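DUF1805 domain-containing protein (Thermoplasma acidophilum, PDB 1QW2) is of unknown function, a small mixed alpha/beta protein of the DUF1805 family that assembles with three further copies of itself. Local coordinates at residues 60-65 / 72-77; 7-12 / 22-27; 28-33 / 44-49; 56-61 / 81-86. All blocks are in the same frame, centred on the assembly; numbering follows the deposited sequence.

Contact 1: residues 60-65 / 72-77; sequences VRVMGV and LSAKVV
In the mixed sheet, V60 and R61 of strand 59-61 and the residues after them, to V65, meet the A74-V77 segment, which leaves helix 68-73 and leads into the strand 78-79, outermost within this chain. One direct backbone hydrogen bond joins them: V77 N gives its proton to R61 O over 2.8 Å, with a nearly straight N-H...O angle of 162°. A water makes a second bridge, accepting from M63 N and donating to K75 O, where the two segments no longer bond directly. The segments thus close the helical connection by which the chain returns, antiparallel, beside strand 59-61. Beta-branched valines suit this place, since they favour extended backbone and present two methyls close to the main chain. V60 and V76 cross at about a right angle, V60 CG1 lying 4.0 Å from V76 CG1; both are buried. Further on, the small A74 turns its CB to two valines at once, 4.0 Å from V62 CB and 3.9 Å from V65 CG1. The more exposed end is closed by the selenomethionine M63. Its chain bends at chi3 (-67°), which brings CE across V77, 3.4 Å from V77 CG1 and equally near CG2, tighter than usual for carbons. M63 CG also lies over one face of the R61 guanidinium, 4.0 Å above the plane and offset toward the rim. That group, reached by an extended chain, has its charge partner in E78, and R61 also packs on T51 of the second subunit.

Contact 2: residues 7-12 / 22-27; sequences MMQIDS and FFKSDL
F23 and I10 meet at a non-hydrogen-bonded pair of two antiparallel strands, I10 CG1 standing 3.9 Å from F23 CD2 at the ring's edge. M8, a selenomethionine, shares this face, its SE 5.4 Å from the centroid of the F23 ring and near its plane, a Met-aromatic contact. This is the tightly packed side: large apolar groups suit buried M8, I10 and F23, whose ring stacks on F23 of the second subunit, and the small S25 sits alongside M8 CG. The other face carries Q9, K24, D11 and F22 and is looser and more polar. Q9 and K24 lie side by side, with Q9 OE1 3.7 Å from K24 CD; the lysine chain is fully extended and carries its amino group to K66 O. D11 runs beside F22, whose ring is nevertheless buried, against L68 and M71 of helix 68-73. Paired backbone bonds join Q9 to K24 and D11 to F22, the straightest being F22 N to D11 O (2.8 Å, 172°). D26 N donates to M7 O over 3.1 Å, while D26 OD2 takes a weak bond from M7 N at 2.7 Å. The carboxylate thus takes the place of a backbone acceptor just past the M8-S25 pair. An alanine in place of D26 would probably leave M7 N without this acceptor and the flank of M7 CG without its neighbour. With residues 7-12 of strand 3-15 also pairing antiparallel to a strand of the third subunit, the arrangement is that of a beta hairpin whose sheet continues across a subunit interface.

Contact 3: residues 28-33 / 44-49; sequences GNAPLL and CGYLNM
Y46 reaches from a type I beta turn, C44 to L47, to the loop that leads into strand 32-36. Its CG is anti to the carbonyl carbon (chi1 -81°), and the ring beyond it meets that loop edge on, with P31 O in the ring plane, 3.5 Å from CE2. A30 CB lies 3.7 Å from the same CE2, a methyl small enough to pack obliquely against the ring and its hydroxyl. The hydroxyl takes a weak bond from A30 N at 3.4 Å, but its stronger partner is D57 of the second subunit, so a tyrosine serves both the loop and the interface. At G28, a side chain would run into this hydroxyl, which suits glycine to the position. The other end of the contact belongs to C44. Its SG lies between the backbone N and the carbonyl carbon (chi1 64°), and there the sulfur accepts a straight bond from L33 N, 3.5 Å long at 168°. Buried C44 therefore joins the strand twice, since C44 N also donates to L33 O over 3.1 Å, nearly along the C=O axis. Beside these bonds one methyl of L33, CD2, packs 3.7 Å from C44 CB.

Contact 4: residues 56-61 / 81-86; sequences GDIAVR and QEAQKV
A Schellman motif ends helix 49-54 with G56 as its C-prime residue, and the chain leaving it towards strand 59-61 lies against the short helix 81-85. Its positive phi by itself favours glycine. The G56 carbonyl O sits 3.4 Å from E82 CG, and D57 O follows at 3.5 Å from E82 CB. No hydrogen bond joins the segments directly; instead a water donates to D57 O at 2.8 Å and accepts from E82 N at 2.9 Å, meeting an N-H in the first turn of the helix. I58 carries the apolar part with both branches: CG1 packs 3.7 Å from E82 CB, the two side chains crossing at about a right angle, while CG2 reaches A83. An alanine in place of I58 would probably open a gap beside E82 CB and A83 that the shorter side chain could not fill. E82 bends at chi2 (-61°), and its carboxylate leads away from this contact, OE1 forming a weak, long salt bridge with K85 NZ one helical turn on. A83 is buried, and its small side chain lets the helix come close to the strand, where A83 CB rests 3.7 Å from A59 O.

In the fold
All four contacts reach one mixed sheet. Contact 2 joins strands 3-15 and 18-25, the first of them outermost within this chain; contact 4 lies on the opposite side of the chain's centre, their centres about 23 Å apart and nearest atoms about 12 Å. Contact 3 adjoins contact 2, their centres about 12 Å apart: S25 O and L32 N, 2.8 Å apart, probably form a hydrogen bond between neighbouring strands. It also adjoins contact 1, whose R61 NH2 lies 3.1 Å from G45 O. Contacts 1 and 4 share V60 and R61, so strand 59-61 serves both. All four touch the second subunit, contact 1 through R61; D57 of contact 4 meets Y46 of contact 3 across that interface.

Contact 1: residues 60-65 / 72-77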
loop_
_atom_site.group_PDB
_atom_site.type_symbol
_atom_site.label_atom_id
_atom_site.label_comp_id
_atom_site.label_asym_id
_atom_site.label_seq_id
_atom_site.Cartn_x
_atom_site.Cartn_y
_atom_site.Cartn_z
ATOM N N VAL A 60 -12.408 3.590 -18.085
ATOM C CA VAL A 60 -13.663 4.295 -17.884
ATOM C C VAL A 60 -13.462 5.307 -16.762
ATOM O O VAL A 60 -12.707 5.073 -15.810
ATOM C CB VAL A 60 -14.831 3.343 -17.530
ATOM C CG1 VAL A 60 -15.196 2.496 -18.744
ATOM C CG2 VAL A 60 -14.455 2.468 -16.365
ATOM N N ARG A 61 -14.132 6.441 -16.895
ATOM C CA ARG A 61 -14.039 7.511 -15.918
ATOM C C ARG A 61 -15.416 7.722 -15.302
ATOM O O ARG A 61 -16.414 7.782 -16.020
ATOM C CB ARG A 61 -13.562 8.786 -16.624
ATOM C CG ARG A 61 -13.440 10.020 -15.745
ATOM C CD ARG A 61 -12.698 11.132 -16.484
ATOM N NE ARG A 61 -12.653 12.365 -15.707
ATOM C CZ ARG A 61 -13.546 13.344 -15.802
ATOM N NH1 ARG A 61 -14.556 13.242 -16.658
ATOM N NH2 ARG A 61 -13.446 14.413 -15.023
ATOM N N VAL A 62 -15.469 7.786 -13.974
ATOM C CA VAL A 62 -16.724 8.026 -13.259
ATOM C C VAL A 62 -16.490 9.265 -12.405
ATOM O O VAL A 62 -15.342 9.623 -12.132
ATOM C CB VAL A 62 -17.123 6.830 -12.354
ATOM C CG1 VAL A 62 -17.453 5.620 -13.212
ATOM C CG2 VAL A 62 -16.006 6.501 -11.380
HETATM N N MSE A 63 -17.563 9.924 -11.982
HETATM C CA MSE A 63 -17.414 11.132 -11.180
HETATM C C MSE A 63 -18.263 11.120 -9.914
HETATM O O MSE A 63 -19.209 10.340 -9.793
HETATM C CB MSE A 63 -17.768 12.366 -12.021
HETATM C CG MSE A 63 -16.921 12.539 -13.282
HETATM SE SE MSE A 63 -17.322 14.170 -14.260
HETATM C CE MSE A 63 -19.109 13.742 -14.836
ATOM N N GLY A 64 -17.900 11.989 -8.973
ATOM C CA GLY A 64 -18.628 12.102 -7.719
ATOM C C GLY A 64 -18.588 10.875 -6.833
ATOM O O GLY A 64 -19.539 10.599 -6.099
ATOM N N VAL A 65 -17.483 10.138 -6.886
ATOM C CA VAL A 65 -17.333 8.931 -6.084
ATOM C C VAL A 65 -16.315 9.104 -4.963
ATOM O O VAL A 65 -15.325 9.822 -5.113
ATOM C CB VAL A 65 -16.897 7.735 -6.956
ATOM C CG1 VAL A 65 -17.931 7.478 -8.035
ATOM C CG2 VAL A 65 -15.535 8.007 -7.572
ATOM N N LEU A 72 -18.973 1.402 -8.132
ATOM C CA LEU A 72 -19.717 0.317 -8.759
ATOM C C LEU A 72 -21.130 0.723 -9.168
ATOM O O LEU A 72 -21.678 0.193 -10.136
ATOM C CB LEU A 72 -19.774 -0.886 -7.815
ATOM C CG LEU A 72 -18.419 -1.536 -7.520
ATOM C CD1 LEU A 72 -18.593 -2.631 -6.476
ATOM C CD2 LEU A 72 -17.831 -2.104 -8.805
ATOM N N SER A 73 -21.712 1.667 -8.436
ATOM C CA SER A 73 -23.064 2.133 -8.728
ATOM C C SER A 73 -23.066 3.375 -9.613
ATOM O O SER A 73 -24.125 3.839 -10.037
ATOM C CB SER A 73 -23.811 2.438 -7.426
ATOM O OG SER A 73 -23.920 1.280 -6.620
ATOM N N ALA A 74 -21.882 3.904 -9.903
ATOM C CA ALA A 74 -21.769 5.098 -10.731
ATOM C C ALA A 74 -21.867 4.791 -12.218
ATOM O O ALA A 74 -21.539 3.691 -12.663
ATOM C CB ALA A 74 -20.454 5.810 -10.440
ATOM N N LYS A 75 -22.328 5.773 -12.983
ATOM C CA LYS A 75 -22.448 5.603 -14.422
ATOM C C LYS A 75 -21.186 6.107 -15.107
ATOM O O LYS A 75 -20.616 7.129 -14.717
ATOM C CB LYS A 75 -23.666 6.364 -14.951
ATOM C CG LYS A 75 -24.982 5.895 -14.359
ATOM C CD LYS A 75 -26.152 6.648 -14.962
ATOM C CE LYS A 75 -27.463 6.233 -14.310
ATOM N NZ LYS A 75 -27.703 4.768 -14.435
ATOM N N VAL A 76 -20.746 5.365 -16.116
ATOM C CA VAL A 76 -19.565 5.724 -16.883
ATOM C C VAL A 76 -19.811 7.081 -17.528
ATOM O O VAL A 76 -20.811 7.259 -18.222
ATOM C CB VAL A 76 -19.300 4.686 -17.991
ATOM C CG1 VAL A 76 -18.209 5.181 -18.933
ATOM C CG2 VAL A 76 -18.905 3.359 -17.366
ATOM N N VAL A 77 -18.918 8.038 -17.290
ATOM C CA VAL A 77 -19.065 9.366 -17.883
ATOM C C VAL A 77 -18.295 9.431 -19.197
ATOM O O VAL A 77 -18.737 10.050 -20.171
ATOM C CB VAL A 77 -18.553 10.460 -16.923
ATOM C CG1 VAL A 77 -18.664 11.829 -17.579
ATOM C CG2 VAL A 77 -19.362 10.423 -15.632
HETATM O O HOH W 1 -20.206 9.001 -12.547
#

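Contact 2: residues 7-12 / 22-27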
loop_
_atom_site.group_PDB
_atom_site.type_symbol
_atom_site.label_atom_id
_atom_site.label_comp_id
_atom_site.label_asym_id
_atom_site.label_seq_id
_atom_site.Cartn_x
_atom_site.Cartn_y
_atom_site.Cartn_z
ATOM N N MET A 7 -3.854 8.987 4.079
ATOM C CA MET A 7 -4.521 7.700 4.229
ATOM C C MET A 7 -4.596 6.994 2.889
ATOM O O MET A 7 -4.817 7.623 1.855
ATOM C CB MET A 7 -5.943 7.869 4.789
ATOM C CG MET A 7 -7.008 8.340 3.785
ATOM S SD MET A 7 -7.525 7.109 2.537
ATOM C CE MET A 7 -8.470 5.971 3.554
HETATM N N MSE A 8 -4.413 5.680 2.916
HETATM C CA MSE A 8 -4.484 4.867 1.713
HETATM C C MSE A 8 -5.139 3.537 2.034
HETATM O O MSE A 8 -4.933 2.974 3.108
HETATM C CB MSE A 8 -3.089 4.601 1.149
HETATM C CG MSE A 8 -2.418 5.804 0.543
HETATM SE SE MSE A 8 -0.737 5.291 -0.237
HETATM C CE MSE A 8 -1.205 3.551 -0.803
ATOM N N GLN A 9 -5.925 3.042 1.089
ATOM C CA GLN A 9 -6.604 1.766 1.231
ATOM C C GLN A 9 -6.339 0.964 -0.028
ATOM O O GLN A 9 -6.446 1.484 -1.138
ATOM C CB GLN A 9 -8.111 1.966 1.400
ATOM C CG GLN A 9 -8.525 2.552 2.735
ATOM C CD GLN A 9 -10.029 2.671 2.863
ATOM O OE1 GLN A 9 -10.677 3.364 2.079
ATOM N NE2 GLN A 9 -10.595 1.988 3.853
ATOM N N ILE A 10 -5.987 -0.302 0.148
ATOM C CA ILE A 10 -5.712 -1.186 -0.974
ATOM C C ILE A 10 -6.474 -2.469 -0.700
ATOM O O ILE A 10 -6.174 -3.183 0.254
ATOM C CB ILE A 10 -4.213 -1.502 -1.071
ATOM C CG1 ILE A 10 -3.411 -0.202 -1.041
ATOM C CG2 ILE A 10 -3.927 -2.274 -2.354
ATOM C CD1 ILE A 10 -1.931 -0.408 -0.823
ATOM N N ASP A 11 -7.466 -2.761 -1.529
ATOM C CA ASP A 11 -8.262 -3.958 -1.330
ATOM C C ASP A 11 -8.312 -4.835 -2.560
ATOM O O ASP A 11 -8.370 -4.347 -3.686
ATOM C CB ASP A 11 -9.691 -3.577 -0.940
ATOM C CG ASP A 11 -9.763 -2.830 0.376
ATOM O OD1 ASP A 11 -10.781 -2.147 0.607
ATOM O OD2 ASP A 11 -8.814 -2.928 1.183
ATOM N N SER A 12 -8.277 -6.141 -2.333
ATOM C CA SER A 12 -8.374 -7.101 -3.418
ATOM C C SER A 12 -9.807 -7.596 -3.341
ATOM O O SER A 12 -10.219 -8.168 -2.331
ATOM C CB SER A 12 -7.401 -8.262 -3.205
ATOM O OG SER A 12 -6.063 -7.800 -3.218
ATOM N N PHE A 22 -8.719 -2.524 -5.774
ATOM C CA PHE A 22 -9.357 -1.251 -5.476
ATOM C C PHE A 22 -8.357 -0.429 -4.680
ATOM O O PHE A 22 -7.769 -0.915 -3.712
ATOM C CB PHE A 22 -10.624 -1.428 -4.638
ATOM C CG PHE A 22 -11.194 -0.130 -4.133
ATOM C CD1 PHE A 22 -11.778 0.780 -5.011
ATOM C CD2 PHE A 22 -11.110 0.205 -2.785
ATOM C CE1 PHE A 22 -12.271 2.003 -4.561
ATOM C CE2 PHE A 22 -11.600 1.428 -2.323
ATOM C CZ PHE A 22 -12.180 2.329 -3.211
ATOM N N PHE A 23 -8.165 0.815 -5.093
ATOM C CA PHE A 23 -7.238 1.702 -4.413
ATOM C C PHE A 23 -7.901 3.039 -4.131
ATOM O O PHE A 23 -8.649 3.555 -4.957
ATOM C CB PHE A 23 -5.986 1.918 -5.274
ATOM C CG PHE A 23 -5.020 2.924 -4.710
ATOM C CD1 PHE A 23 -5.082 4.266 -5.093
ATOM C CD2 PHE A 23 -4.049 2.533 -3.796
ATOM C CE1 PHE A 23 -4.183 5.200 -4.569
ATOM C CE2 PHE A 23 -3.152 3.455 -3.270
ATOM C CZ PHE A 23 -3.219 4.792 -3.657
ATOM N N LYS A 24 -7.641 3.579 -2.948
ATOM C CA LYS A 24 -8.166 4.878 -2.557
ATOM C C LYS A 24 -7.107 5.563 -1.714
ATOM O O LYS A 24 -6.545 4.968 -0.797
ATOM C CB LYS A 24 -9.452 4.753 -1.737
ATOM C CG LYS A 24 -9.979 6.114 -1.294
ATOM C CD LYS A 24 -11.248 5.998 -0.469
ATOM C CE LYS A 24 -11.666 7.362 0.059
ATOM N NZ LYS A 24 -12.898 7.288 0.888
ATOM N N SER A 25 -6.834 6.819 -2.028
ATOM C CA SER A 25 -5.831 7.572 -1.302
ATOM C C SER A 25 -6.230 9.029 -1.257
ATOM O O SER A 25 -6.974 9.502 -2.119
ATOM C CB SER A 25 -4.482 7.445 -2.017
ATOM O OG SER A 25 -3.533 8.366 -1.513
ATOM N N ASP A 26 -5.766 9.739 -0.237
ATOM C CA ASP A 26 -6.039 11.160 -0.185
ATOM C C ASP A 26 -5.159 11.661 -1.322
ATOM O O ASP A 26 -4.155 11.030 -1.661
ATOM C CB ASP A 26 -5.553 11.787 1.129
ATOM C CG ASP A 26 -6.306 11.282 2.337
ATOM O OD1 ASP A 26 -7.553 11.269 2.298
ATOM O OD2 ASP A 26 -5.648 10.916 3.334
ATOM N N LEU A 27 -5.538 12.769 -1.935
ATOM C CA LEU A 27 -4.719 13.339 -2.992
ATOM C C LEU A 27 -4.834 14.845 -2.848
ATOM O O LEU A 27 -3.885 15.509 -2.436
ATOM C CB LEU A 27 -5.195 12.892 -4.379
ATOM C CG LEU A 27 -4.286 13.376 -5.516
ATOM C CD1 LEU A 27 -2.918 12.716 -5.386
ATOM C CD2 LEU A 27 -4.909 13.044 -6.867
#

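Contact 3: residues 28-33 / 44-49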
loop_
_atom_site.group_PDB
_atom_site.type_symbol
_atom_site.label_atom_id
_atom_site.label_comp_id
_atom_site.label_asym_id
_atom_site.label_seq_id
_atom_site.Cartn_x
_atom_site.Cartn_y
_atom_site.Cartn_z
ATOM N N GLY A 28 -6.009 15.377 -3.164
ATOM C CA GLY A 28 -6.222 16.808 -3.047
ATOM C C GLY A 28 -7.474 17.069 -2.237
ATOM O O GLY A 28 -7.688 16.436 -1.199
ATOM N N ASN A 29 -8.307 17.995 -2.702
ATOM C CA ASN A 29 -9.547 18.295 -2.002
ATOM C C ASN A 29 -10.570 17.204 -2.272
ATOM O O ASN A 29 -11.663 17.191 -1.701
ATOM C CB ASN A 29 -10.074 19.668 -2.416
ATOM C CG ASN A 29 -9.247 20.794 -1.829
ATOM O OD1 ASN A 29 -8.882 20.752 -0.652
ATOM N ND2 ASN A 29 -8.952 21.805 -2.634
ATOM N N ALA A 30 -10.192 16.284 -3.154
ATOM C CA ALA A 30 -11.008 15.131 -3.499
ATOM C C ALA A 30 -10.050 13.949 -3.403
ATOM O O ALA A 30 -8.845 14.108 -3.598
ATOM C CB ALA A 30 -11.545 15.255 -4.914
ATOM N N PRO A 31 -10.559 12.757 -3.066
ATOM C CA PRO A 31 -9.661 11.603 -2.973
ATOM C C PRO A 31 -9.430 11.001 -4.355
ATOM O O PRO A 31 -10.147 11.306 -5.304
ATOM C CB PRO A 31 -10.427 10.646 -2.070
ATOM C CG PRO A 31 -11.851 10.894 -2.487
ATOM C CD PRO A 31 -11.913 12.412 -2.592
ATOM N N LEU A 32 -8.415 10.153 -4.459
ATOM C CA LEU A 32 -8.118 9.472 -5.706
ATOM C C LEU A 32 -8.529 8.027 -5.493
ATOM O O LEU A 32 -8.177 7.423 -4.483
ATOM C CB LEU A 32 -6.618 9.538 -6.017
ATOM C CG LEU A 32 -6.094 8.725 -7.212
ATOM C CD1 LEU A 32 -4.681 9.179 -7.541
ATOM C CD2 LEU A 32 -6.108 7.237 -6.908
ATOM N N LEU A 33 -9.301 7.474 -6.418
ATOM C CA LEU A 33 -9.676 6.081 -6.294
ATOM C C LEU A 33 -9.866 5.448 -7.653
ATOM O O LEU A 33 -10.303 6.098 -8.603
ATOM C CB LEU A 33 -10.937 5.901 -5.435
ATOM C CG LEU A 33 -12.243 6.618 -5.753
ATOM C CD1 LEU A 33 -13.348 6.036 -4.868
ATOM C CD2 LEU A 33 -12.091 8.117 -5.511
ATOM N N CYS A 44 -11.777 7.611 -10.815
ATOM C CA CYS A 44 -12.573 8.778 -10.461
ATOM C C CYS A 44 -12.287 9.946 -11.403
ATOM O O CYS A 44 -11.526 9.815 -12.362
ATOM C CB CYS A 44 -12.265 9.198 -9.022
ATOM S SG CYS A 44 -10.556 9.748 -8.789
ATOM N N GLY A 45 -12.888 11.095 -11.098
ATOM C CA GLY A 45 -12.736 12.293 -11.911
ATOM C C GLY A 45 -11.333 12.805 -12.190
ATOM O O GLY A 45 -11.136 13.580 -13.125
ATOM N N TYR A 46 -10.354 12.398 -11.388
ATOM C CA TYR A 46 -8.987 12.845 -11.616
ATOM C C TYR A 46 -8.368 12.225 -12.871
ATOM O O TYR A 46 -7.314 12.669 -13.328
ATOM C CB TYR A 46 -8.110 12.535 -10.400
ATOM C CG TYR A 46 -8.230 13.531 -9.263
ATOM C CD1 TYR A 46 -7.914 14.880 -9.448
ATOM C CD2 TYR A 46 -8.608 13.112 -7.989
ATOM C CE1 TYR A 46 -7.967 15.787 -8.382
ATOM C CE2 TYR A 46 -8.664 14.007 -6.919
ATOM C CZ TYR A 46 -8.341 15.336 -7.121
ATOM O OH TYR A 46 -8.360 16.208 -6.054
ATOM N N LEU A 47 -9.025 11.218 -13.440
ATOM C CA LEU A 47 -8.498 10.582 -14.644
ATOM C C LEU A 47 -8.603 11.470 -15.872
ATOM O O LEU A 47 -9.647 12.069 -16.137
ATOM C CB LEU A 47 -9.227 9.267 -14.935
ATOM C CG LEU A 47 -8.799 8.571 -16.234
ATOM C CD1 LEU A 47 -7.355 8.114 -16.117
ATOM C CD2 LEU A 47 -9.707 7.380 -16.515
ATOM N N ASN A 48 -7.500 11.555 -16.611
ATOM C CA ASN A 48 -7.440 12.320 -17.850
ATOM C C ASN A 48 -7.711 11.305 -18.963
ATOM O O ASN A 48 -6.833 10.515 -19.309
ATOM C CB ASN A 48 -6.043 12.915 -18.031
ATOM C CG ASN A 48 -5.956 13.845 -19.218
ATOM O OD1 ASN A 48 -6.581 13.605 -20.254
ATOM N ND2 ASN A 48 -5.167 14.908 -19.080
HETATM N N MSE A 49 -8.927 11.314 -19.508
HETATM C CA MSE A 49 -9.288 10.368 -20.563
HETATM C C MSE A 49 -8.450 10.542 -21.830
HETATM O O MSE A 49 -8.244 9.587 -22.581
HETATM C CB MSE A 49 -10.781 10.493 -20.890
HETATM C CG MSE A 49 -11.309 9.498 -21.940
HETATM SE SE MSE A 49 -10.991 7.621 -21.557
HETATM C CE MSE A 49 -12.109 7.429 -19.997
#

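Contact 4: residues 56-61 / 81-86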
loop_
_atom_site.group_PDB
_atom_site.type_symbol
_atom_site.label_atom_id
_atom_site.label_comp_id
_atom_site.label_asym_id
_atom_site.label_seq_id
_atom_site.Cartn_x
_atom_site.Cartn_y
_atom_site.Cartn_z
ATOM N N GLY A 56 -3.781 3.931 -25.505
ATOM C CA GLY A 56 -4.576 2.764 -25.861
ATOM C C GLY A 56 -5.150 1.909 -24.747
ATOM O O GLY A 56 -5.320 0.700 -24.915
ATOM N N ASP A 57 -5.468 2.525 -23.615
ATOM C CA ASP A 57 -6.029 1.788 -22.488
ATOM C C ASP A 57 -7.511 1.483 -22.638
ATOM O O ASP A 57 -8.225 2.155 -23.380
ATOM C CB ASP A 57 -5.923 2.590 -21.184
ATOM C CG ASP A 57 -4.507 2.790 -20.714
ATOM O OD1 ASP A 57 -3.620 2.013 -21.110
ATOM O OD2 ASP A 57 -4.294 3.730 -19.915
ATOM N N ILE A 58 -7.956 0.457 -21.920
ATOM C CA ILE A 58 -9.369 0.133 -21.842
ATOM C C ILE A 58 -9.638 0.833 -20.510
ATOM O O ILE A 58 -9.228 0.349 -19.448
ATOM C CB ILE A 58 -9.628 -1.382 -21.690
ATOM C CG1 ILE A 58 -9.404 -2.087 -23.028
ATOM C CG2 ILE A 58 -11.055 -1.614 -21.190
ATOM C CD1 ILE A 58 -9.627 -3.591 -22.976
ATOM N N ALA A 59 -10.296 1.982 -20.562
ATOM C CA ALA A 59 -10.544 2.742 -19.347
ATOM C C ALA A 59 -11.892 3.430 -19.298
ATOM O O ALA A 59 -12.455 3.802 -20.325
ATOM C CB ALA A 59 -9.450 3.783 -19.177
ATOM N N VAL A 60 -12.408 3.590 -18.085
ATOM C CA VAL A 60 -13.663 4.295 -17.884
ATOM C C VAL A 60 -13.462 5.307 -16.762
ATOM O O VAL A 60 -12.707 5.073 -15.810
ATOM C CB VAL A 60 -14.831 3.343 -17.530
ATOM C CG1 VAL A 60 -15.196 2.496 -18.744
ATOM C CG2 VAL A 60 -14.455 2.468 -16.365
ATOM N N ARG A 61 -14.132 6.441 -16.895
ATOM C CA ARG A 61 -14.039 7.511 -15.918
ATOM C C ARG A 61 -15.416 7.722 -15.302
ATOM O O ARG A 61 -16.414 7.782 -16.020
ATOM C CB ARG A 61 -13.562 8.786 -16.624
ATOM C CG ARG A 61 -13.440 10.020 -15.745
ATOM C CD ARG A 61 -12.698 11.132 -16.484
ATOM N NE ARG A 61 -12.653 12.365 -15.707
ATOM C CZ ARG A 61 -13.546 13.344 -15.802
ATOM N NH1 ARG A 61 -14.556 13.242 -16.658
ATOM N NH2 ARG A 61 -13.446 14.413 -15.023
ATOM N N GLN A 81 -11.522 4.623 -26.203
ATOM C CA GLN A 81 -11.828 4.026 -27.492
ATOM C C GLN A 81 -11.767 2.501 -27.416
ATOM O O GLN A 81 -12.641 1.817 -27.951
ATOM C CB GLN A 81 -10.860 4.550 -28.548
ATOM C CG GLN A 81 -10.941 6.056 -28.726
ATOM C CD GLN A 81 -9.985 6.576 -29.773
ATOM O OE1 GLN A 81 -10.384 6.877 -30.900
ATOM N NE2 GLN A 81 -8.714 6.678 -29.411
ATOM N N GLU A 82 -10.746 1.961 -26.753
ATOM C CA GLU A 82 -10.632 0.508 -26.626
ATOM C C GLU A 82 -11.770 -0.048 -25.766
ATOM O O GLU A 82 -12.194 -1.189 -25.947
ATOM C CB GLU A 82 -9.281 0.113 -26.020
ATOM C CG GLU A 82 -8.076 0.308 -26.939
ATOM C CD GLU A 82 -8.157 -0.520 -28.214
ATOM O OE1 GLU A 82 -8.744 -1.622 -28.180
ATOM O OE2 GLU A 82 -7.620 -0.072 -29.249
ATOM N N ALA A 83 -12.261 0.750 -24.824
ATOM C CA ALA A 83 -13.355 0.308 -23.971
ATOM C C ALA A 83 -14.642 0.265 -24.789
ATOM O O ALA A 83 -15.462 -0.641 -24.635
ATOM C CB ALA A 83 -13.513 1.251 -22.780
ATOM N N GLN A 84 -14.818 1.246 -25.667
ATOM C CA GLN A 84 -16.009 1.291 -26.502
ATOM C C GLN A 84 -16.010 0.121 -27.476
ATOM O O GLN A 84 -17.069 -0.402 -27.825
ATOM C CB GLN A 84 -16.066 2.613 -27.269
ATOM C CG GLN A 84 -16.282 3.825 -26.377
ATOM C CD GLN A 84 -16.334 5.122 -27.159
ATOM O OE1 GLN A 84 -17.150 5.279 -28.070
ATOM N NE2 GLN A 84 -15.466 6.061 -26.805
ATOM N N LYS A 85 -14.823 -0.288 -27.908
ATOM C CA LYS A 85 -14.707 -1.408 -28.836
ATOM C C LYS A 85 -15.227 -2.706 -28.223
ATOM O O LYS A 85 -15.688 -3.591 -28.943
ATOM C CB LYS A 85 -13.252 -1.581 -29.282
ATOM C CG LYS A 85 -12.781 -0.502 -30.255
ATOM C CD LYS A 85 -11.298 -0.634 -30.577
ATOM C CE LYS A 85 -10.980 -1.950 -31.269
ATOM N NZ LYS A 85 -9.522 -2.074 -31.555
ATOM N N VAL A 86 -15.162 -2.829 -26.899
ATOM C CA VAL A 86 -15.661 -4.040 -26.254
ATOM C C VAL A 86 -17.078 -3.867 -25.714
ATOM O O VAL A 86 -17.553 -4.676 -24.914
ATOM C CB VAL A 86 -14.721 -4.530 -25.125
ATOM C CG1 VAL A 86 -13.384 -4.952 -25.715
ATOM C CG2 VAL A 86 -14.529 -3.446 -24.087
HETATM O O HOH W 2 -8.483 3.485 -25.833
#